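Activator of 2-hydroxyisocaproyl-CoA dehydratase (Clostridium difficile, PDB 4EHU) transfers one electron to (R)-2-hydroxyisocaproyl-CoA dehydratase as it hydrolyses ATP, activating the radical enzyme for L-leucine fermentation. Local coordinates at the phosphoaminophosphonic acid-adenylate ester site and the iron/sulfur cluster site. Coordinates in Å, arbitrary orientation; residue numbers count along the deposited sequence, not the author numbering. Chains: chain A/B, Activator of 2-hydroxyisocaproyl-CoA dehydratase.

Contact 1: the phosphoaminophosphonic acid-adenylate ester site. Residues chain A 9-12, 14, 79, 100-104, 130, 134, 144-145, 214-216, 218-219, 241. With ANP (phosphoaminophosphonic acid-adenylate ester), chain C; MG (magnesium ion), chain D.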
loop_
_atom_site.group_PDB
_atom_site.type_symbol
_atom_site.label_atom_id
_atom_site.label_comp_id
_atom_site.label_asym_id
_atom_site.label_seq_id
_atom_site.Cartn_x
_atom_site.Cartn_y
_atom_site.Cartn_z
ATOM N N GLY A 9 14.713 4.467 13.717
ATOM C CA GLY A 9 13.995 4.290 12.473
ATOM C C GLY A 9 12.507 4.469 12.662
ATOM O O GLY A 9 12.052 4.878 13.729
ATOM N N SER A 10 11.756 4.131 11.627
ATOM C CA SER A 10 10.304 4.237 11.665
ATOM C C SER A 10 9.708 3.318 12.723
ATOM O O SER A 10 8.630 3.575 13.252
ATOM C CB SER A 10 9.737 3.863 10.300
ATOM O OG SER A 10 9.904 2.484 10.005
ATOM N N THR A 11 10.431 2.251 13.035
ATOM C CA THR A 11 9.820 1.071 13.631
ATOM C C THR A 11 10.545 0.608 14.878
ATOM O O THR A 11 9.916 0.172 15.840
ATOM C CB THR A 11 9.804 -0.083 12.618
ATOM O OG1 THR A 11 9.058 0.318 11.461
ATOM C CG2 THR A 11 9.189 -1.348 13.228
ATOM N N ALA A 12 11.870 0.704 14.868
ATOM C CA ALA A 12 12.645 0.296 16.021
ATOM C C ALA A 12 13.804 1.237 16.277
ATOM O O ALA A 12 14.318 1.863 15.349
ATOM C CB ALA A 12 13.173 -1.119 15.830
ATOM N N LYS A 14 17.667 1.488 17.647
ATOM C CA LYS A 14 18.845 0.645 17.789
ATOM C C LYS A 14 20.006 1.453 18.332
ATOM O O LYS A 14 20.192 2.611 17.953
ATOM C CB LYS A 14 19.243 0.048 16.438
ATOM C CG LYS A 14 18.332 -1.079 15.945
ATOM C CD LYS A 14 16.979 -0.562 15.383
ATOM C CE LYS A 14 17.160 0.185 14.056
ATOM N NZ LYS A 14 15.866 0.495 13.361
ATOM N N GLU A 79 21.385 7.760 7.188
ATOM C CA GLU A 79 21.406 6.311 7.389
ATOM C C GLU A 79 21.993 5.577 6.193
ATOM O O GLU A 79 22.409 4.418 6.330
ATOM C CB GLU A 79 20.017 5.764 7.727
ATOM C CG GLU A 79 19.054 5.736 6.561
ATOM C CD GLU A 79 17.600 5.800 7.015
ATOM O OE1 GLU A 79 16.875 4.792 6.828
ATOM O OE2 GLU A 79 17.173 6.874 7.515
ATOM N N ILE A 100 16.290 -3.611 4.302
ATOM C CA ILE A 100 14.837 -3.676 4.380
ATOM C C ILE A 100 14.406 -3.347 5.796
ATOM O O ILE A 100 14.669 -4.116 6.712
ATOM C CB ILE A 100 14.292 -5.053 3.966
ATOM C CG1 ILE A 100 14.832 -5.428 2.578
ATOM C CG2 ILE A 100 12.766 -4.972 3.959
ATOM C CD1 ILE A 100 14.411 -6.905 2.095
ATOM N N GLY A 101 13.770 -2.177 5.962
ATOM C CA GLY A 101 13.320 -1.736 7.269
ATOM C C GLY A 101 11.807 -1.840 7.398
ATOM O O GLY A 101 11.148 -2.522 6.609
ATOM N N GLY A 102 11.267 -1.152 8.398
ATOM C CA GLY A 102 9.851 -1.175 8.695
ATOM C C GLY A 102 8.992 -0.292 7.811
ATOM O O GLY A 102 7.790 -0.540 7.694
ATOM N N GLN A 103 9.559 0.735 7.184
ATOM C CA GLN A 103 8.747 1.566 6.293
ATOM C C GLN A 103 9.325 1.774 4.896
ATOM O O GLN A 103 8.616 2.219 3.990
ATOM C CB GLN A 103 8.434 2.931 6.933
ATOM C CG GLN A 103 9.572 3.939 6.875
ATOM C CD GLN A 103 9.121 5.332 7.334
ATOM O OE1 GLN A 103 7.984 5.515 7.767
ATOM N NE2 GLN A 103 10.016 6.304 7.246
ATOM N N ASP A 104 10.603 1.458 4.700
ATOM C CA ASP A 104 11.139 1.522 3.348
ATOM C C ASP A 104 12.223 0.487 3.113
ATOM O O ASP A 104 12.737 -0.096 4.050
ATOM C CB ASP A 104 11.594 2.942 2.937
ATOM C CG ASP A 104 12.801 3.465 3.733
ATOM O OD1 ASP A 104 13.858 2.803 3.720
ATOM O OD2 ASP A 104 12.689 4.569 4.329
ATOM N N GLY A 130 9.091 -4.256 5.930
ATOM C CA GLY A 130 8.703 -4.882 7.172
ATOM C C GLY A 130 7.235 -4.689 7.526
ATOM O O GLY A 130 6.648 -5.531 8.186
ATOM N N ASP A 134 4.710 -7.401 8.910
ATOM C CA ASP A 134 4.086 -7.242 10.213
ATOM C C ASP A 134 2.574 -7.400 10.054
ATOM O O ASP A 134 1.912 -8.044 10.873
ATOM C CB ASP A 134 4.435 -5.876 10.829
ATOM C CG ASP A 134 5.939 -5.699 11.073
ATOM O OD1 ASP A 134 6.684 -6.703 11.089
ATOM O OD2 ASP A 134 6.373 -4.542 11.248
ATOM N N VAL A 144 6.441 -12.336 13.970
ATOM C CA VAL A 144 7.290 -12.087 12.812
ATOM C C VAL A 144 8.606 -12.853 12.951
ATOM O O VAL A 144 9.220 -13.211 11.953
ATOM C CB VAL A 144 7.571 -10.578 12.596
ATOM C CG1 VAL A 144 6.281 -9.849 12.286
ATOM C CG2 VAL A 144 8.250 -9.968 13.810
ATOM N N SER A 145 9.021 -13.113 14.185
ATOM C CA SER A 145 10.283 -13.823 14.448
ATOM C C SER A 145 10.231 -15.307 14.078
ATOM O O SER A 145 11.274 -15.956 14.017
ATOM C CB SER A 145 10.697 -13.672 15.914
ATOM O OG SER A 145 9.818 -14.388 16.765
ATOM N N GLY A 214 19.023 -4.507 8.113
ATOM C CA GLY A 214 17.685 -4.143 8.542
ATOM C C GLY A 214 17.061 -5.276 9.332
ATOM O O GLY A 214 17.543 -6.431 9.305
ATOM N N GLY A 215 15.967 -4.953 10.016
ATOM C CA GLY A 215 15.308 -5.922 10.880
ATOM C C GLY A 215 14.730 -7.078 10.062
ATOM O O GLY A 215 14.687 -8.208 10.550
ATOM N N VAL A 216 14.303 -6.798 8.830
ATOM C CA VAL A 216 13.711 -7.834 7.987
ATOM C C VAL A 216 14.758 -8.862 7.582
ATOM O O VAL A 216 14.421 -10.014 7.282
ATOM C CB VAL A 216 13.021 -7.223 6.755
ATOM C CG1 VAL A 216 12.509 -8.306 5.793
ATOM C CG2 VAL A 216 11.873 -6.346 7.219
ATOM N N ARG A 218 16.638 -10.293 9.552
ATOM C CA ARG A 218 16.593 -11.320 10.584
ATOM C C ARG A 218 15.660 -12.475 10.192
ATOM O O ARG A 218 15.702 -13.529 10.827
ATOM C CB ARG A 218 16.129 -10.733 11.914
ATOM C CG ARG A 218 17.070 -9.683 12.460
ATOM C CD ARG A 218 16.501 -9.059 13.715
ATOM N NE ARG A 218 16.514 -9.965 14.852
ATOM C CZ ARG A 218 15.995 -9.644 16.032
ATOM N NH1 ARG A 218 15.410 -8.457 16.200
ATOM N NH2 ARG A 218 16.052 -10.502 17.034
ATOM N N ASN A 219 14.814 -12.257 9.185
ATOM C CA ASN A 219 13.900 -13.293 8.681
ATOM C C ASN A 219 14.621 -14.119 7.623
ATOM O O ASN A 219 14.831 -13.655 6.512
ATOM C CB ASN A 219 12.658 -12.614 8.083
ATOM C CG ASN A 219 11.645 -13.609 7.577
ATOM O OD1 ASN A 219 11.998 -14.712 7.167
ATOM N ND2 ASN A 219 10.385 -13.231 7.613
ATOM N N GLN A 241 20.155 -5.912 11.999
ATOM C CA GLN A 241 19.291 -4.787 12.368
ATOM C C GLN A 241 20.087 -3.623 12.982
ATOM O O GLN A 241 19.580 -2.516 13.109
ATOM C CB GLN A 241 18.220 -5.254 13.358
ATOM C CG GLN A 241 17.112 -4.236 13.581
ATOM C CD GLN A 241 15.967 -4.817 14.373
ATOM O OE1 GLN A 241 16.099 -5.882 14.997
ATOM N NE2 GLN A 241 14.826 -4.135 14.345
HETATM P PG ANP C . 13.099 2.299 8.379
HETATM O O1G ANP C . 12.856 3.749 8.783
HETATM O O2G ANP C . 14.569 2.062 8.143
HETATM O O3G ANP C . 12.254 1.865 7.247
HETATM P PB ANP C . 13.518 0.732 10.938
HETATM O O1B ANP C . 12.954 1.042 12.300
HETATM O O2B ANP C . 15.009 1.010 10.740
HETATM N N3B ANP C . 12.495 1.465 9.751
HETATM P PA ANP C . 14.275 -2.063 11.173
HETATM O O1A ANP C . 14.553 -1.874 12.622
HETATM O O2A ANP C . 15.396 -2.167 10.162
HETATM O O3A ANP C . 13.313 -0.861 10.664
HETATM O "O5'" ANP C . 13.299 -3.312 10.905
HETATM C "C5'" ANP C . 11.983 -3.334 11.469
HETATM C "C4'" ANP C . 11.352 -4.694 11.185
HETATM O "O4'" ANP C . 12.185 -5.844 11.146
HETATM C "C3'" ANP C . 9.894 -5.043 11.416
HETATM O "O3'" ANP C . 9.041 -4.315 10.521
HETATM C "C2'" ANP C . 9.886 -6.564 11.222
HETATM O "O2'" ANP C . 9.239 -6.961 10.000
HETATM C "C1'" ANP C . 11.348 -7.005 11.179
HETATM N N9 ANP C . 11.774 -7.760 12.372
HETATM C C8 ANP C . 12.022 -7.263 13.601
HETATM N N7 ANP C . 12.450 -8.242 14.437
HETATM C C5 ANP C . 12.477 -9.386 13.709
HETATM C C6 ANP C . 12.839 -10.783 13.959
HETATM N N6 ANP C . 13.242 -11.152 15.199
HETATM N N1 ANP C . 12.743 -11.659 12.926
HETATM C C2 ANP C . 12.347 -11.294 11.699
HETATM N N3 ANP C . 11.991 -10.034 11.403
HETATM C C4 ANP C . 12.046 -9.064 12.349
HETATM MG MG MG D . 16.285 1.557 9.206
HETATM O O HOH W 1 16.748 3.359 10.220
HETATM O O HOH W 2 18.014 0.832 10.285
HETATM O O HOH W 3 16.188 -0.380 8.342
HETATM O O HOH W 4 17.479 2.164 7.602
HETATM O O HOH W 5 17.993 -1.679 11.001
HETATM O O HOH W 6 15.108 5.236 9.086
HETATM O O HOH W 7 15.027 1.071 5.623
#
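This is the nucleotide cleft of an actin-fold (ASKHA) ATPase, holding the non-hydrolysable ATP analogue ANP with magnesium. Two phosphate-binding loops, 9-12 and 101-104, grip the phosphates tightly with backbone N-H groups. At the first, A:Thr11 N and A:Ala12 N donate to the beta-phosphate oxygen O1B. A:Ser10 N binds O1G of the gamma-phosphate. The A:Ser10 hydroxyl sits in the crowded position between backbone N and carbonyl carbon (chi1 69°). There OG accepts from the bridging nitrogen N3B of ANP at 2.8 Å and pairs with A:Thr11 OG1. On the facing turn, A:Gly102 N reaches the bridging oxygen O3A. A:Gln103 N and A:Asp104 N share the gamma-phosphate oxygen O3G. A:Gly215 N donates to the alpha-phosphate oxygen O2A, and A:Gln241 NE2 lies beside O1A. A:Lys14 bends at chi2 and chi3 (76° and 70°), so its tip turns back between two phosphates. Its NZ forms a salt bridge to ANP O2B at 2.8 Å and a hydrogen bond to the alpha-phosphate oxygen O1A at 2.8 Å. This should offset phosphate charge.

The magnesium side is watery. ANP O2B and O2G and four waters complete a near-octahedral shell, with no protein atom among them. A:Glu79 stays in the second shell: its carboxylate OE1 holds metal-bound water 4 at 2.8 Å. Water 7 joins A:Asp104 OD1 to ANP O2G.

A:Asp134 faces the ribose with both oxygens. OD2 takes the 3'-hydroxyl O3' on its syn lone pair at 2.8 Å, while the 2'-hydroxyl O2' meets OD1 from above the carboxylate plane at 2.8 Å.

The adenine is packed between side chains and backbone rather than hydrogen-bonded. A:Arg218 lies along one face: CB is 3.8 Å from the centroid of the six-membered ANP ring, and the guanidinium lies over N6. A:Gln241 OE1 accepts from A:Arg218 NH1 at 2.9 Å, helping fix that group. On the other face pack A:Val144 CG2 and O, with A:Ser145 CA towards N1 and C6.

Contact 2: the iron/sulfur cluster site. Residues chain A 124-127, 164-165; chain B 124-127, 164-165. With SF4 (iron/sulfur cluster), chain E.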
loop_
_atom_site.group_PDB
_atom_site.type_symbol
_atom_site.label_atom_id
_atom_site.label_comp_id
_atom_site.label_asym_id
_atom_site.label_seq_id
_atom_site.Cartn_x
_atom_site.Cartn_y
_atom_site.Cartn_z
ATOM N N LYS A 124 7.222 4.815 -0.607
ATOM C CA LYS A 124 5.878 5.377 -0.488
ATOM C C LYS A 124 4.845 4.300 -0.249
ATOM O O LYS A 124 3.665 4.599 -0.081
ATOM C CB LYS A 124 5.526 6.182 -1.735
ATOM C CG LYS A 124 6.485 7.323 -1.996
ATOM C CD LYS A 124 6.727 8.135 -0.737
ATOM C CE LYS A 124 7.397 9.460 -1.055
ATOM N NZ LYS A 124 7.950 10.106 0.163
ATOM N N CYS A 125 5.297 3.049 -0.234
ATOM C CA CYS A 125 4.400 1.898 -0.373
ATOM C C CYS A 125 4.723 0.872 0.698
ATOM O O CYS A 125 5.897 0.530 0.890
ATOM C CB CYS A 125 4.615 1.266 -1.758
ATOM S SG CYS A 125 3.829 -0.331 -2.039
ATOM N N ALA A 126 3.722 0.380 1.418
ATOM C CA ALA A 126 3.996 -0.583 2.489
ATOM C C ALA A 126 4.490 -1.941 1.963
ATOM O O ALA A 126 5.156 -2.705 2.699
ATOM C CB ALA A 126 2.776 -0.777 3.343
ATOM N N ALA A 127 4.157 -2.267 0.708
ATOM C CA ALA A 127 4.564 -3.565 0.180
ATOM C C ALA A 127 6.088 -3.580 0.109
ATOM O O ALA A 127 6.720 -2.537 -0.105
ATOM C CB ALA A 127 3.957 -3.779 -1.217
ATOM N N CYS A 164 -0.029 -5.266 -3.867
ATOM C CA CYS A 164 -0.432 -4.314 -2.832
ATOM C C CYS A 164 -0.628 -5.041 -1.502
ATOM O O CYS A 164 -1.210 -6.133 -1.459
ATOM C CB CYS A 164 -1.740 -3.664 -3.266
ATOM S SG CYS A 164 -2.603 -2.682 -2.001
ATOM N N THR A 165 -0.145 -4.448 -0.418
ATOM C CA THR A 165 -0.341 -5.023 0.913
ATOM C C THR A 165 -1.815 -5.299 1.218
ATOM O O THR A 165 -2.161 -6.362 1.761
ATOM C CB THR A 165 0.195 -4.072 2.001
ATOM O OG1 THR A 165 1.573 -3.750 1.741
ATOM C CG2 THR A 165 0.051 -4.693 3.384
ATOM N N LYS B 124 -3.667 -1.895 -9.330
ATOM C CA LYS B 124 -2.614 -2.547 -8.540
ATOM C C LYS B 124 -2.445 -1.997 -7.144
ATOM O O LYS B 124 -1.787 -2.635 -6.322
ATOM C CB LYS B 124 -1.270 -2.501 -9.278
ATOM C CG LYS B 124 -1.209 -3.451 -10.474
ATOM C CD LYS B 124 -1.651 -4.886 -10.131
ATOM C CE LYS B 124 -0.675 -5.598 -9.185
ATOM N NZ LYS B 124 -1.009 -7.040 -9.017
ATOM N N CYS B 125 -3.011 -0.823 -6.880
ATOM C CA CYS B 125 -2.851 -0.139 -5.604
ATOM C C CYS B 125 -4.213 0.152 -4.991
ATOM O O CYS B 125 -5.092 0.702 -5.660
ATOM C CB CYS B 125 -2.075 1.169 -5.821
ATOM S SG CYS B 125 -1.978 2.273 -4.414
ATOM N N ALA B 126 -4.415 -0.195 -3.725
ATOM C CA ALA B 126 -5.716 0.046 -3.111
ATOM C C ALA B 126 -6.006 1.525 -2.896
ATOM O O ALA B 126 -7.171 1.909 -2.740
ATOM C CB ALA B 126 -5.834 -0.669 -1.806
ATOM N N ALA B 127 -4.964 2.352 -2.837
ATOM C CA ALA B 127 -5.196 3.789 -2.669
ATOM C C ALA B 127 -5.911 4.319 -3.899
ATOM O O ALA B 127 -5.724 3.819 -5.005
ATOM C CB ALA B 127 -3.855 4.523 -2.460
ATOM N N CYS B 164 -0.148 5.833 0.619
ATOM C CA CYS B 164 -0.436 4.404 0.740
ATOM C C CYS B 164 -1.589 4.165 1.720
ATOM O O CYS B 164 -1.651 4.805 2.764
ATOM C CB CYS B 164 0.823 3.718 1.230
ATOM S SG CYS B 164 0.616 1.987 1.809
ATOM N N THR B 165 -2.504 3.257 1.384
ATOM C CA THR B 165 -3.619 2.927 2.281
ATOM C C THR B 165 -3.155 2.509 3.685
ATOM O O THR B 165 -3.743 2.885 4.701
ATOM C CB THR B 165 -4.469 1.772 1.685
ATOM O OG1 THR B 165 -4.892 2.113 0.365
ATOM C CG2 THR B 165 -5.682 1.461 2.558
HETATM FE FE1 SF4 E . -0.984 -1.039 -1.589
HETATM FE FE2 SF4 E . -0.059 0.976 -0.156
HETATM FE FE3 SF4 E . -0.785 1.258 -2.766
HETATM FE FE4 SF4 E . 1.540 -0.080 -1.946
HETATM S S1 SF4 E . 0.994 2.056 -1.744
HETATM S S2 SF4 E . 0.056 -0.707 -3.442
HETATM S S3 SF4 E . 0.738 -1.129 -0.144
HETATM S S4 SF4 E . -2.094 0.864 -1.064
#
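A [4Fe-4S] cubane bridges the two subunits of the homodimer, held by the loop cysteine A:Cys125, by A:Cys164 just before helix 165-177, and by their partners in chain B. Each iron has one cysteine thiolate and three cluster sulfides, in a nearly tetrahedral shell. A:Cys125 SG binds FE4 at 2.3 Å, and A:Cys164 SG binds FE1 at 2.3 Å. In chain B, B:Cys125 takes FE3 and B:Cys164 takes FE2. All four side chains are turned alike, with SG anti to the backbone N; chi1 is 170° at A:Cys125 and 169° at A:Cys164. The sulfurs thus come tip-first at the corners of the cube, and the pattern repeats with near twofold symmetry.

Backbone N-H groups cross the subunit boundary to the thiolates. A:Ala126 N donates to B:Cys164 SG at 3.5 Å, with 152° at the hydrogen. B:Ala126 N returns the bond to A:Cys164 SG at 3.5 Å. Each loop therefore supplies one thiolate and supports a thiolate of the other chain. These bonds may draw charge from the sulfur and favour the reduced cluster.

The threonines at the starts of the two helices flank the sulfides. A:Thr165 OG1 lies 3.3 Å from S3, and B:Thr165 OG1 lies 3.4 Å from S4. Each OG1 is anti to its carbonyl carbon. Both 165-177 helices present their N-terminal ends here, and their dipoles could also stabilise added electrons. Protein hides most of the cluster surface, though a small part is not covered. The site joins the two subunits and carries the electron that the reduced activator passes to the dehydratase.

The centres of the C-alpha atoms of contact 1 and contact 2 are about 18 Å apart. They share no residue, but short stretches of chain A run between them. After A:Cys125 and A:Ala127 of contact 2, the chain soon enters helix 130-140, which brings A:Gly130 and A:Asp134 to contact 1. Strands 105-110 and 118-122 lie between A:Asp104 and A:Lys124. Changes at the nucleotide could travel along these segments to the cluster, although one bound state cannot show this. Contact 1 occurs in each subunit, whereas contact 2 needs both, so two ATP sites serve one shared electron carrier.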